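Local coordinates for dally-like protein (Drosophila melanogaster, PDB 3ODN) that probably serves at the cell surface as a GPI-anchored heparan sulfate proteoglycan of the glypican family and takes part in Hedgehog signalling, at residues G75-K80 with Q202-A207; R105-I110 with K296-I301; K150-L155 with N313-G318; S187-R192 with V287-P292; S208-K213 with A479-H484. The protein carries 2 engineered substitutions. One frame throughout, in Å; residues are numbered along the deposited sequence.

From the N terminus, contact 1 is the first to close, joining helix 48-106 to helix 182-214 before contact 5 opens on the next residues of the latter helix; the two touch through Leu77, Gly78 and Ser208. Contacts 2, 3 and 4 open within the loop of contact 1 and close beyond it, crossing it. Contact 2 joins the junction of helices 48-106 and 109-113 to helix 293-306, and contact 3 joins helix 136-155 to helix 308-318; they cross, touching, with centres about 18 Å apart. Contact 4, nested in both loops and touching contact 2, ties helix 182-214 to helix 287-290. Contact 5 crosses contacts 2, 3 and 4 and brings in helix 479-496.

Contact 1: residues G75-K80 with Q202-A207; sequences GILGSK and QALTTA
Helix 48-106 and helix 182-214 come close at segments 75-80 and 202-207, where the alpha carbons of Leu77 and Leu204 are the nearest pair across the segments, with 6.1 Å between Leu77 CA and Leu204 CA. Leu204 leans across the interface and sets its CD2 methyl 3.5 Å from Leu77 O, so that it packs on the main chain of the facing helix as well as on its side chain. The same methyl lies 3.9 Å from Leu77 CD2, and the two leucines meet at about a right angle. Leu204 does so with a first torsion away from the staggered positions (chi1 -109°). Leu77 keeps CG opposite its carbonyl carbon (chi1 -70°), and its other branch, CD1, approaches Ala207 CB at 4.4 Å, one helical turn along from Leu204.

A polar bridge flanks this apolar patch. One water donates to Gly78 O over 2.6 Å and also lies 3.3 Å from Thr205 OG1, linking a main-chain carbonyl of one helix to a hydroxyl of the other. Thr205 OG1 is further engaged with Gly201 O and with Lys85 NZ, so the bridge is part of a small polar network. The apolar layer continues into helix 260-281, where Trp266 touches both Leu77 and Ala207 and Met273 meets Leu204, while Ile408 of helix 400-414 also reaches Leu204. Such a buried apolar seam between long helices belongs to the interior of the alpha-helical bundle that forms the glypican core domain.

Contact 2: residues R105-I110 with K296-I301; sequences RTYGVI and KISEAI
The phenol ring of Tyr107 meets Ser298 at its edge, where Ser298 CB lies near the ring plane, and meets Ile301 CG2 obliquely. Over the centre of one face sits the methyl of its own neighbour, Thr106 CG2, 4.0 Å above the plane, and the ring also meets that of Phe103 with the planes at about 55°. The hydroxyl end makes the closest approach: Tyr107 OH is 3.2 Å from Ser298 CB. Ile301 CG2 lies alongside the same end of the ring, 3.7 Å from Tyr107 CE1. That branch stands opposite the backbone N of Ile301, whose CG1 takes the position opposite the carbonyl carbon (chi1 -76°). Ser298 OG takes no part in gripping the phenol; it turns back along its own helix to bond Ile295 O.

A serine in place of Tyr107 would remove the ring and would probably leave a gap beside Ile301 CG2 and Ser298 CB, with Phe103 and Thr106 CG2 deprived of their aromatic neighbour.

Tyr107 lies at the short connection between helix 48-106 and helix 109-113. Gly108, with a positive phi of 60°, turns the chain and occupies the N-cap position of helix 109-113. The contact therefore packs the connection between these two helices on helix 293-306, toward one end of the elongated helical bundle of the glypican core.

Contact 3: residues K150-L155 with N313-G318; sequences KMFTVL and NRVFQG
Apolar packing makes this contact, and Phe152 is at its centre. Its ring projects from helix 136-155 toward helix 308-318 and meets Val315, which comes from the opposite direction. Both branches of the valine take part: CG1 lies 3.7 Å from Phe152 CZ, and CG2 lies 3.7 Å from Phe152 CE2; both methyls lie on the same side of the ring plane, and the approach is oblique. With CG opposite the backbone N (chi1 179°), the Phe152 ring spans backbones whose nearest alpha carbons, Phe152 CA and Val315 CA, are 9.6 Å apart.

Other aromatic rings gather beside the pair. Phe316 CE1 approaches the edge of the Phe152 ring, near its plane, at 4.1 Å from Phe152 CZ. Phe316 is itself packed edge-to-face with Tyr159, and Phe152 meets Phe161 with the ring planes at about 55°. Phe304 of helix 293-306 adds to the same cluster, and Leu176 supports Val315. Replacing Phe152 with an alanine is likely to open a gap between the two helices, leaving the methyls of Val315 and CE1 of Phe316 without the ring they touch.

Polar bonding stays within the segments: Gln317 NE2 makes a weak bond to Asn313 O, one turn back on its own helix, over 3.3 Å.

Next along the chain, Cys319 forms a disulfide with Cys168 of helix 163-176. The aromatic cluster and this covalent link together join helices 136-155, 163-176 and 308-318 near one extremity of the glypican helical bundle.

Contact 4: residues S187-R192 with V287-P292; sequences SVQIKR and VMVVEP
A short helical turn, residues 287-290, packs on the long helix 182-214 of the glypican bundle, and Val289 is the residue that meets it, wedged against Gln189 and Ile190. The nearest alpha carbons, Ile190 CA and Val289 CA, are 6.7 Å apart. The two methyls of Val289 divide the work. CG1, opposite the backbone N (chi1 -175°), lies 3.7 Å from Ile190 CG1, touching the isoleucine on its longer branch. CG2 points instead toward Gln189 and comes 4.1 Å from its OE1, a loose approach at the margin of the contact. Both partners pass the valine at a slant.

Gln189 runs out extended beyond CG, which carries its amide past the valine to other partners: OE1 accepts a weak bond from Lys296 NZ, and NE2 gives a weak one to Lys185 O on its own helix. On its other sides the short helix faces helix 48-106, through Val287 on Leu91 and Val290 on Leu92. Further on, Pro292 takes the N-cap position of helix 293-306.

Between the two segments, then, the attraction is of the dispersion kind, from one buried valine set against an isoleucine, with a glutamine amide oxygen at the margin. Directional bonds are made around this small apolar wedge, so its position probably depends on shape and on the surrounding helices more than on polar pairing across it.

Contact 5: residues S208-K213 with A479-H484; sequences SEVAKK and ASQLSH
Val210 and Gln481 meet at the heart of this contact, their side chains sliding past each other in opposite directions. Val210 CG1 rests 3.5 Å from the main-chain Gln481 O and 3.7 Å from Gln481 CB, while its second methyl, CG2, lies 3.7 Å from His484 CB, one turn further along. Gln481 in turn bends at its second torsion (chi2 54°), folding the amide over Lys213: Gln481 CD comes 3.6 Å from Lys213 CB, and Gln481 OE1 is 3.6 Å from Lys213 CD. The lysine crosses the glutamine at about a right angle, and the aliphatic part of Lys213 does the touching while its ammonium group leads away. Lys213 NZ stays 6.2 Å from His484 NE2, and any mutual effect on their charges would probably be modest.

The segments 208-213 and 479-484 run nearly antiparallel, at 168°, with axes 9.8 Å apart. Helix 479-496 thereby lies along helix 182-214 as a member of the glypican helical bundle, although an unmodelled stretch, 466-477, precedes it.

Outside the first shell, Ser483 OG bonds Ser480 O over 2.6 Å, and His484 N bonds the same carbonyl, holding the turn that carries the histidine. Helix 260-281 touches both helices: Phe262 packs on Val210, and Glu261 and Glu265 touch Leu482. On the far side of helix 182-214, Met73 and Ser74 of helix 48-106 lie against Ala211.

Contact 1: residues G75-K80 with Q202-A207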
# COMPACT_ATOMS: atom_id res chain seq x y z
N GLY A 75 -11.99 -5.62 6.74
CA GLY A 75 -12.95 -4.55 6.54
C GLY A 75 -12.34 -3.17 6.69
O GLY A 75 -12.51 -2.32 5.80
N ILE A 76 -11.60 -2.93 7.81
CA ILE A 76 -10.93 -1.65 8.07
C ILE A 76 -9.88 -1.33 6.98
O ILE A 76 -9.83 -0.21 6.50
CB ILE A 76 -10.37 -1.55 9.52
CG1 ILE A 76 -11.54 -1.34 10.52
CG2 ILE A 76 -9.30 -0.43 9.65
CD1 ILE A 76 -11.18 -1.37 12.03
N LEU A 77 -9.11 -2.34 6.57
CA LEU A 77 -8.08 -2.21 5.55
C LEU A 77 -8.65 -1.88 4.16
O LEU A 77 -8.11 -1.01 3.48
CB LEU A 77 -7.18 -3.45 5.51
CG LEU A 77 -6.24 -3.67 6.71
CD1 LEU A 77 -5.41 -4.88 6.49
CD2 LEU A 77 -5.31 -2.47 6.94
N GLY A 78 -9.74 -2.54 3.79
CA GLY A 78 -10.40 -2.34 2.50
C GLY A 78 -11.13 -1.01 2.37
O GLY A 78 -11.07 -0.37 1.32
N SER A 79 -11.82 -0.60 3.45
CA SER A 79 -12.57 0.65 3.50
C SER A 79 -11.64 1.86 3.43
O SER A 79 -11.96 2.83 2.74
CB SER A 79 -13.45 0.71 4.75
OG SER A 79 -12.68 0.97 5.91
N LYS A 80 -10.48 1.78 4.11
CA LYS A 80 -9.42 2.80 4.15
C LYS A 80 -8.65 2.88 2.82
O LYS A 80 -8.15 3.95 2.48
CB LYS A 80 -8.44 2.53 5.32
CG LYS A 80 -8.98 2.89 6.70
CD LYS A 80 -9.02 4.40 6.93
CE LYS A 80 -10.09 4.82 7.89
NZ LYS A 80 -9.66 4.70 9.30
N GLN A 202 -3.16 0.04 -3.68
CA GLN A 202 -3.25 -1.31 -4.25
C GLN A 202 -2.90 -2.37 -3.22
O GLN A 202 -3.69 -3.28 -3.01
CB GLN A 202 -2.30 -1.48 -5.46
CG GLN A 202 -2.83 -0.96 -6.77
CD GLN A 202 -2.05 -1.57 -7.92
OE1 GLN A 202 -0.99 -1.07 -8.31
NE2 GLN A 202 -2.55 -2.69 -8.45
N ALA A 203 -1.74 -2.23 -2.54
CA ALA A 203 -1.25 -3.15 -1.50
C ALA A 203 -2.20 -3.30 -0.32
O ALA A 203 -2.29 -4.38 0.26
CB ALA A 203 0.11 -2.71 -1.02
N LEU A 204 -2.91 -2.21 0.03
CA LEU A 204 -3.92 -2.14 1.09
C LEU A 204 -5.15 -2.95 0.68
O LEU A 204 -5.77 -3.60 1.52
CB LEU A 204 -4.36 -0.68 1.22
CG LEU A 204 -3.94 0.11 2.45
CD1 LEU A 204 -4.14 1.61 2.19
CD2 LEU A 204 -4.65 -0.38 3.71
N THR A 205 -5.54 -2.85 -0.62
CA THR A 205 -6.67 -3.55 -1.23
C THR A 205 -6.38 -5.06 -1.22
O THR A 205 -7.16 -5.82 -0.65
CB THR A 205 -7.00 -2.90 -2.60
OG1 THR A 205 -7.46 -1.57 -2.37
CG2 THR A 205 -8.08 -3.63 -3.38
N THR A 206 -5.23 -5.47 -1.78
CA THR A 206 -4.80 -6.87 -1.84
C THR A 206 -4.52 -7.47 -0.46
O THR A 206 -4.54 -8.68 -0.35
CB THR A 206 -3.60 -7.05 -2.78
OG1 THR A 206 -2.50 -6.31 -2.26
CG2 THR A 206 -3.89 -6.63 -4.21
N ALA A 207 -4.22 -6.66 0.57
CA ALA A 207 -3.98 -7.18 1.93
C ALA A 207 -5.34 -7.60 2.48
O ALA A 207 -5.51 -8.74 2.92
CB ALA A 207 -3.36 -6.12 2.82
O HOH W 1 -10.36 -1.74 -0.81

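Contact 2: residues R105-I110 with K296-I301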
# COMPACT_ATOMS: atom_id res chain seq x y z
N ARG A 105 -6.01 32.62 -16.64
CA ARG A 105 -5.80 33.93 -16.04
C ARG A 105 -4.43 34.52 -16.36
O ARG A 105 -4.36 35.65 -16.81
CB ARG A 105 -6.16 33.93 -14.54
CG ARG A 105 -7.66 34.18 -14.32
CD ARG A 105 -8.32 33.31 -13.26
NE ARG A 105 -8.01 33.78 -11.92
CZ ARG A 105 -8.86 34.43 -11.13
NH1 ARG A 105 -10.10 34.67 -11.53
NH2 ARG A 105 -8.47 34.84 -9.93
N THR A 106 -3.36 33.73 -16.21
CA THR A 106 -1.98 34.15 -16.46
C THR A 106 -1.55 34.14 -17.93
O THR A 106 -0.87 35.07 -18.36
CB THR A 106 -1.03 33.29 -15.61
OG1 THR A 106 -1.63 33.09 -14.33
CG2 THR A 106 0.35 33.92 -15.45
N TYR A 107 -1.88 33.07 -18.67
CA TYR A 107 -1.43 32.92 -20.06
C TYR A 107 -2.43 33.28 -21.14
O TYR A 107 -2.03 33.53 -22.28
CB TYR A 107 -0.72 31.59 -20.28
CG TYR A 107 0.44 31.40 -19.31
CD1 TYR A 107 1.60 32.16 -19.43
CD2 TYR A 107 0.36 30.51 -18.26
CE1 TYR A 107 2.65 32.03 -18.53
CE2 TYR A 107 1.41 30.36 -17.34
CZ TYR A 107 2.56 31.13 -17.49
OH TYR A 107 3.62 31.01 -16.63
N GLY A 108 -3.69 33.42 -20.75
CA GLY A 108 -4.77 33.85 -21.63
C GLY A 108 -5.01 32.94 -22.82
O GLY A 108 -5.03 31.72 -22.67
N VAL A 109 -5.17 33.54 -23.99
CA VAL A 109 -5.44 32.82 -25.23
C VAL A 109 -4.29 31.95 -25.74
O VAL A 109 -4.55 31.05 -26.54
CB VAL A 109 -6.11 33.67 -26.35
CG1 VAL A 109 -7.07 32.80 -27.16
CG2 VAL A 109 -6.84 34.88 -25.77
N ILE A 110 -3.04 32.21 -25.30
CA ILE A 110 -1.88 31.39 -25.69
C ILE A 110 -2.10 30.01 -25.05
O ILE A 110 -1.91 28.98 -25.72
CB ILE A 110 -0.52 32.05 -25.27
CG1 ILE A 110 -0.12 33.20 -26.24
CG2 ILE A 110 0.63 31.01 -25.15
CD1 ILE A 110 1.11 34.11 -25.76
N LYS A 296 4.98 25.05 -10.56
CA LYS A 296 6.19 24.39 -11.11
C LYS A 296 6.25 24.51 -12.64
O LYS A 296 7.32 24.69 -13.20
CB LYS A 296 6.25 22.91 -10.69
CG LYS A 296 6.38 22.68 -9.20
CD LYS A 296 5.87 21.26 -8.83
CE LYS A 296 6.40 20.73 -7.52
NZ LYS A 296 7.33 19.58 -7.71
N ILE A 297 5.09 24.41 -13.31
CA ILE A 297 5.03 24.50 -14.77
C ILE A 297 5.15 25.96 -15.26
O ILE A 297 5.84 26.20 -16.26
CB ILE A 297 3.90 23.60 -15.39
CG1 ILE A 297 4.15 22.12 -15.04
CG2 ILE A 297 3.76 23.79 -16.94
CD1 ILE A 297 3.06 21.22 -15.24
N SER A 298 4.58 26.93 -14.51
CA SER A 298 4.68 28.37 -14.83
C SER A 298 6.15 28.85 -14.69
O SER A 298 6.62 29.66 -15.49
CB SER A 298 3.76 29.20 -13.94
OG SER A 298 4.22 29.25 -12.60
N GLU A 299 6.85 28.32 -13.67
CA GLU A 299 8.25 28.62 -13.39
C GLU A 299 9.18 28.07 -14.49
O GLU A 299 10.13 28.76 -14.84
CB GLU A 299 8.65 28.21 -11.95
CG GLU A 299 8.09 29.21 -10.93
CD GLU A 299 8.27 28.95 -9.44
OE1 GLU A 299 8.46 27.78 -9.03
OE2 GLU A 299 8.15 29.93 -8.67
N ALA A 300 8.83 26.92 -15.10
CA ALA A 300 9.55 26.36 -16.26
C ALA A 300 9.31 27.27 -17.50
O ALA A 300 10.24 27.54 -18.27
CB ALA A 300 9.06 24.95 -16.54
N ILE A 301 8.07 27.77 -17.65
CA ILE A 301 7.65 28.68 -18.71
C ILE A 301 8.41 30.04 -18.62
O ILE A 301 8.92 30.52 -19.63
CB ILE A 301 6.10 28.80 -18.74
CG1 ILE A 301 5.47 27.54 -19.41
CG2 ILE A 301 5.64 30.10 -19.43
CD1 ILE A 301 3.89 27.35 -19.30

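Contact 3: residues K150-L155 with N313-G318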
# COMPACT_ATOMS: atom_id res chain seq x y z
N LYS A 150 6.16 24.51 -29.16
CA LYS A 150 5.07 25.47 -29.21
C LYS A 150 5.57 26.85 -28.81
O LYS A 150 5.28 27.83 -29.49
CB LYS A 150 3.92 25.07 -28.26
CG LYS A 150 3.17 23.80 -28.64
CD LYS A 150 2.31 23.92 -29.88
CE LYS A 150 1.35 22.76 -29.96
NZ LYS A 150 0.35 22.80 -28.86
N MET A 151 6.31 26.92 -27.69
CA MET A 151 6.84 28.17 -27.15
C MET A 151 7.94 28.79 -27.98
O MET A 151 8.02 30.02 -28.02
CB MET A 151 7.29 27.98 -25.70
CG MET A 151 6.15 27.95 -24.72
SD MET A 151 6.73 27.77 -23.04
CE MET A 151 7.41 29.43 -22.77
N PHE A 152 8.79 27.96 -28.65
CA PHE A 152 9.84 28.49 -29.50
C PHE A 152 9.19 29.20 -30.69
O PHE A 152 9.52 30.35 -30.97
CB PHE A 152 10.83 27.39 -29.96
CG PHE A 152 11.92 27.90 -30.87
CD1 PHE A 152 11.78 27.85 -32.26
CD2 PHE A 152 13.06 28.52 -30.35
CE1 PHE A 152 12.76 28.37 -33.11
CE2 PHE A 152 14.05 29.03 -31.21
CZ PHE A 152 13.89 28.96 -32.57
N THR A 153 8.23 28.51 -31.35
CA THR A 153 7.48 29.03 -32.49
C THR A 153 6.73 30.31 -32.15
O THR A 153 6.90 31.28 -32.87
CB THR A 153 6.61 27.95 -33.14
OG1 THR A 153 6.05 27.09 -32.16
CG2 THR A 153 7.38 27.13 -34.14
N VAL A 154 5.97 30.34 -31.04
CA VAL A 154 5.22 31.50 -30.56
C VAL A 154 6.13 32.76 -30.47
O VAL A 154 5.79 33.80 -31.05
CB VAL A 154 4.48 31.19 -29.22
CG1 VAL A 154 3.99 32.46 -28.52
CG2 VAL A 154 3.31 30.24 -29.44
N LEU A 155 7.28 32.64 -29.77
CA LEU A 155 8.26 33.72 -29.59
C LEU A 155 8.84 34.19 -30.93
O LEU A 155 8.95 35.39 -31.17
CB LEU A 155 9.39 33.23 -28.67
CG LEU A 155 10.59 34.16 -28.49
CD1 LEU A 155 10.40 35.09 -27.32
CD2 LEU A 155 11.86 33.38 -28.33
N ASN A 313 19.28 32.22 -30.08
CA ASN A 313 20.66 32.35 -30.55
C ASN A 313 21.35 30.97 -30.59
O ASN A 313 22.00 30.65 -31.58
CB ASN A 313 21.46 33.32 -29.66
CG ASN A 313 20.94 34.75 -29.62
OD1 ASN A 313 20.60 35.36 -30.64
ND2 ASN A 313 20.93 35.33 -28.43
N ARG A 314 21.17 30.16 -29.52
CA ARG A 314 21.74 28.81 -29.40
C ARG A 314 21.10 27.84 -30.40
O ARG A 314 21.77 26.91 -30.86
CB ARG A 314 21.57 28.28 -27.97
CG ARG A 314 22.27 29.08 -26.88
CD ARG A 314 21.58 28.84 -25.56
NE ARG A 314 22.07 29.70 -24.48
CZ ARG A 314 21.58 29.70 -23.25
NH1 ARG A 314 20.58 28.89 -22.93
NH2 ARG A 314 22.09 30.50 -22.32
N VAL A 315 19.80 28.05 -30.73
CA VAL A 315 19.06 27.23 -31.70
C VAL A 315 19.57 27.56 -33.09
O VAL A 315 19.88 26.66 -33.86
CB VAL A 315 17.51 27.41 -31.59
CG1 VAL A 315 16.78 26.68 -32.71
CG2 VAL A 315 16.99 26.97 -30.23
N PHE A 316 19.68 28.87 -33.39
CA PHE A 316 20.13 29.41 -34.69
C PHE A 316 21.53 28.93 -35.15
O PHE A 316 21.75 28.76 -36.35
CB PHE A 316 19.95 30.94 -34.77
CG PHE A 316 18.53 31.48 -34.93
CD1 PHE A 316 17.44 30.63 -35.05
CD2 PHE A 316 18.29 32.86 -34.97
CE1 PHE A 316 16.14 31.13 -35.20
CE2 PHE A 316 16.99 33.36 -35.13
CZ PHE A 316 15.92 32.49 -35.25
N GLN A 317 22.43 28.67 -34.19
CA GLN A 317 23.78 28.12 -34.43
C GLN A 317 23.67 26.63 -34.83
O GLN A 317 24.42 26.18 -35.71
CB GLN A 317 24.66 28.26 -33.17
CG GLN A 317 25.14 29.67 -32.89
CD GLN A 317 25.80 29.79 -31.54
OE1 GLN A 317 26.85 29.18 -31.27
NE2 GLN A 317 25.22 30.59 -30.67
N GLY A 318 22.75 25.91 -34.18
CA GLY A 318 22.48 24.49 -34.39
C GLY A 318 21.84 24.15 -35.73
O GLY A 318 22.35 23.28 -36.44

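Contact 4: residues S187-R192 with V287-P292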
# COMPACT_ATOMS: atom_id res chain seq x y z
N SER A 187 9.93 15.33 -13.46
CA SER A 187 9.57 14.03 -14.01
C SER A 187 9.92 12.89 -13.08
O SER A 187 9.17 11.94 -13.01
CB SER A 187 10.22 13.82 -15.38
OG SER A 187 11.63 13.67 -15.25
N VAL A 188 11.06 13.00 -12.38
CA VAL A 188 11.52 12.02 -11.40
C VAL A 188 10.62 12.12 -10.14
O VAL A 188 10.20 11.08 -9.63
CB VAL A 188 13.06 12.11 -11.15
CG1 VAL A 188 13.52 11.25 -9.98
CG2 VAL A 188 13.84 11.72 -12.41
N GLN A 189 10.21 13.35 -9.73
CA GLN A 189 9.28 13.57 -8.60
C GLN A 189 7.91 12.97 -8.91
O GLN A 189 7.37 12.29 -8.08
CB GLN A 189 9.11 15.06 -8.25
CG GLN A 189 10.30 15.70 -7.55
CD GLN A 189 10.05 17.18 -7.31
OE1 GLN A 189 9.24 17.57 -6.45
NE2 GLN A 189 10.74 18.04 -8.06
N ILE A 190 7.35 13.23 -10.12
CA ILE A 190 6.06 12.71 -10.56
C ILE A 190 6.08 11.19 -10.55
O ILE A 190 5.17 10.59 -10.00
CB ILE A 190 5.62 13.32 -11.94
CG1 ILE A 190 5.05 14.73 -11.73
CG2 ILE A 190 4.57 12.43 -12.67
CD1 ILE A 190 5.35 15.67 -12.83
N LYS A 191 7.09 10.56 -11.18
CA LYS A 191 7.24 9.11 -11.24
C LYS A 191 7.27 8.54 -9.81
O LYS A 191 6.41 7.74 -9.47
CB LYS A 191 8.53 8.73 -12.02
CG LYS A 191 8.70 7.21 -12.24
CD LYS A 191 10.03 6.72 -11.73
CE LYS A 191 10.06 5.24 -11.47
NZ LYS A 191 11.21 4.56 -12.13
N ARG A 192 8.18 9.00 -8.95
CA ARG A 192 8.32 8.47 -7.58
C ARG A 192 7.11 8.61 -6.71
O ARG A 192 6.73 7.65 -6.03
CB ARG A 192 9.61 8.99 -6.91
CG ARG A 192 10.89 8.58 -7.67
CD ARG A 192 12.10 8.74 -6.78
NE ARG A 192 13.37 8.76 -7.50
CZ ARG A 192 14.47 9.36 -7.03
NH1 ARG A 192 14.44 9.98 -5.86
NH2 ARG A 192 15.59 9.36 -7.74
N VAL A 287 1.40 15.51 -2.40
CA VAL A 287 0.71 16.81 -2.26
C VAL A 287 1.64 17.92 -2.68
O VAL A 287 1.22 18.80 -3.42
CB VAL A 287 0.07 17.06 -0.86
CG1 VAL A 287 -0.89 18.25 -0.89
CG2 VAL A 287 -0.63 15.81 -0.33
N MET A 288 2.93 17.84 -2.28
CA MET A 288 3.98 18.80 -2.65
C MET A 288 4.32 18.77 -4.17
O MET A 288 5.01 19.67 -4.66
CB MET A 288 5.27 18.62 -1.82
CG MET A 288 5.16 18.96 -0.31
SD MET A 288 4.18 20.42 0.18
CE MET A 288 5.05 21.76 -0.70
N VAL A 289 3.82 17.73 -4.90
CA VAL A 289 4.03 17.56 -6.34
C VAL A 289 2.80 18.03 -7.13
O VAL A 289 2.93 18.87 -8.02
CB VAL A 289 4.45 16.10 -6.72
CG1 VAL A 289 4.79 15.98 -8.21
CG2 VAL A 289 5.63 15.62 -5.90
N VAL A 290 1.62 17.47 -6.78
CA VAL A 290 0.33 17.69 -7.43
C VAL A 290 -0.31 19.04 -7.09
O VAL A 290 -0.73 19.73 -8.02
CB VAL A 290 -0.61 16.46 -7.20
CG1 VAL A 290 -2.02 16.70 -7.75
CG2 VAL A 290 -0.02 15.21 -7.84
N GLU A 291 -0.45 19.39 -5.79
CA GLU A 291 -1.05 20.67 -5.40
C GLU A 291 -0.38 21.94 -6.04
O GLU A 291 -1.12 22.75 -6.61
CB GLU A 291 -1.26 20.79 -3.87
CG GLU A 291 -1.52 22.21 -3.37
CD GLU A 291 -2.50 22.35 -2.23
OE1 GLU A 291 -2.45 21.53 -1.28
OE2 GLU A 291 -3.31 23.31 -2.27
N PRO A 292 0.97 22.12 -6.00
CA PRO A 292 1.56 23.32 -6.62
C PRO A 292 2.11 23.06 -8.02
O PRO A 292 3.07 23.72 -8.43
CB PRO A 292 2.70 23.65 -5.65
CG PRO A 292 3.03 22.29 -4.94
CD PRO A 292 2.01 21.29 -5.35

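Contact 5: residues S208-K213 with A479-H484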
# COMPACT_ATOMS: atom_id res chain seq x y z
N SER A 208 -6.31 -6.66 2.38
CA SER A 208 -7.71 -6.80 2.77
C SER A 208 -8.35 -8.00 2.06
O SER A 208 -9.08 -8.77 2.68
CB SER A 208 -8.46 -5.52 2.43
OG SER A 208 -9.86 -5.69 2.46
N GLU A 209 -8.02 -8.18 0.78
CA GLU A 209 -8.50 -9.24 -0.09
C GLU A 209 -7.93 -10.59 0.33
O GLU A 209 -8.68 -11.52 0.56
CB GLU A 209 -8.12 -8.96 -1.55
CG GLU A 209 -9.01 -7.99 -2.31
CD GLU A 209 -8.51 -7.63 -3.70
OE1 GLU A 209 -7.41 -8.09 -4.08
OE2 GLU A 209 -9.21 -6.87 -4.41
N VAL A 210 -6.59 -10.68 0.42
CA VAL A 210 -5.87 -11.90 0.79
C VAL A 210 -6.24 -12.40 2.20
O VAL A 210 -6.32 -13.61 2.42
CB VAL A 210 -4.35 -11.74 0.52
CG1 VAL A 210 -3.52 -12.78 1.23
CG2 VAL A 210 -4.06 -11.80 -0.97
N ALA A 211 -6.54 -11.45 3.14
CA ALA A 211 -6.98 -11.78 4.50
C ALA A 211 -8.35 -12.46 4.42
O ALA A 211 -8.58 -13.45 5.13
CB ALA A 211 -7.07 -10.52 5.36
N LYS A 212 -9.22 -11.99 3.49
CA LYS A 212 -10.55 -12.56 3.26
C LYS A 212 -10.48 -14.01 2.74
O LYS A 212 -11.38 -14.80 3.06
CB LYS A 212 -11.41 -11.67 2.34
CG LYS A 212 -12.81 -11.41 2.87
CD LYS A 212 -13.61 -10.51 1.94
CE LYS A 212 -15.09 -10.52 2.26
NZ LYS A 212 -15.87 -9.69 1.31
N LYS A 213 -9.41 -14.38 1.99
CA LYS A 213 -9.26 -15.76 1.49
C LYS A 213 -8.72 -16.77 2.53
O LYS A 213 -8.79 -17.98 2.31
CB LYS A 213 -8.57 -15.82 0.12
CG LYS A 213 -9.59 -15.93 -1.01
CD LYS A 213 -9.05 -15.49 -2.36
CE LYS A 213 -10.15 -15.52 -3.40
NZ LYS A 213 -9.65 -15.16 -4.76
N ALA A 479 -1.07 -21.17 -0.52
CA ALA A 479 0.19 -20.98 -1.25
C ALA A 479 0.05 -19.80 -2.21
O ALA A 479 1.03 -19.09 -2.46
CB ALA A 479 0.55 -22.25 -2.02
N SER A 480 -1.19 -19.59 -2.71
CA SER A 480 -1.60 -18.52 -3.62
C SER A 480 -1.64 -17.19 -2.87
O SER A 480 -1.07 -16.20 -3.34
CB SER A 480 -2.98 -18.81 -4.21
OG SER A 480 -3.97 -18.86 -3.20
N GLN A 481 -2.30 -17.18 -1.69
CA GLN A 481 -2.43 -16.03 -0.79
C GLN A 481 -1.07 -15.52 -0.40
O GLN A 481 -0.81 -14.32 -0.45
CB GLN A 481 -3.27 -16.41 0.44
CG GLN A 481 -4.77 -16.22 0.25
CD GLN A 481 -5.31 -16.93 -0.97
OE1 GLN A 481 -5.54 -16.32 -2.02
NE2 GLN A 481 -5.42 -18.25 -0.89
N LEU A 482 -0.16 -16.46 -0.09
CA LEU A 482 1.23 -16.20 0.24
C LEU A 482 1.94 -15.47 -0.92
O LEU A 482 2.60 -14.46 -0.69
CB LEU A 482 1.93 -17.52 0.60
CG LEU A 482 3.31 -17.42 1.24
CD1 LEU A 482 3.24 -16.78 2.62
CD2 LEU A 482 3.97 -18.78 1.33
N SER A 483 1.76 -15.97 -2.17
CA SER A 483 2.36 -15.39 -3.37
C SER A 483 1.75 -14.02 -3.73
O SER A 483 2.50 -13.11 -4.09
CB SER A 483 2.33 -16.36 -4.55
OG SER A 483 1.01 -16.76 -4.88
N HIS A 484 0.42 -13.86 -3.55
CA HIS A 484 -0.27 -12.59 -3.79
C HIS A 484 0.20 -11.52 -2.79
O HIS A 484 0.21 -10.33 -3.13
CB HIS A 484 -1.80 -12.75 -3.70
CG HIS A 484 -2.42 -13.51 -4.84
ND1 HIS A 484 -2.24 -13.12 -6.16
CD2 HIS A 484 -3.25 -14.58 -4.81
CE1 HIS A 484 -2.93 -13.98 -6.88
NE2 HIS A 484 -3.56 -14.87 -6.11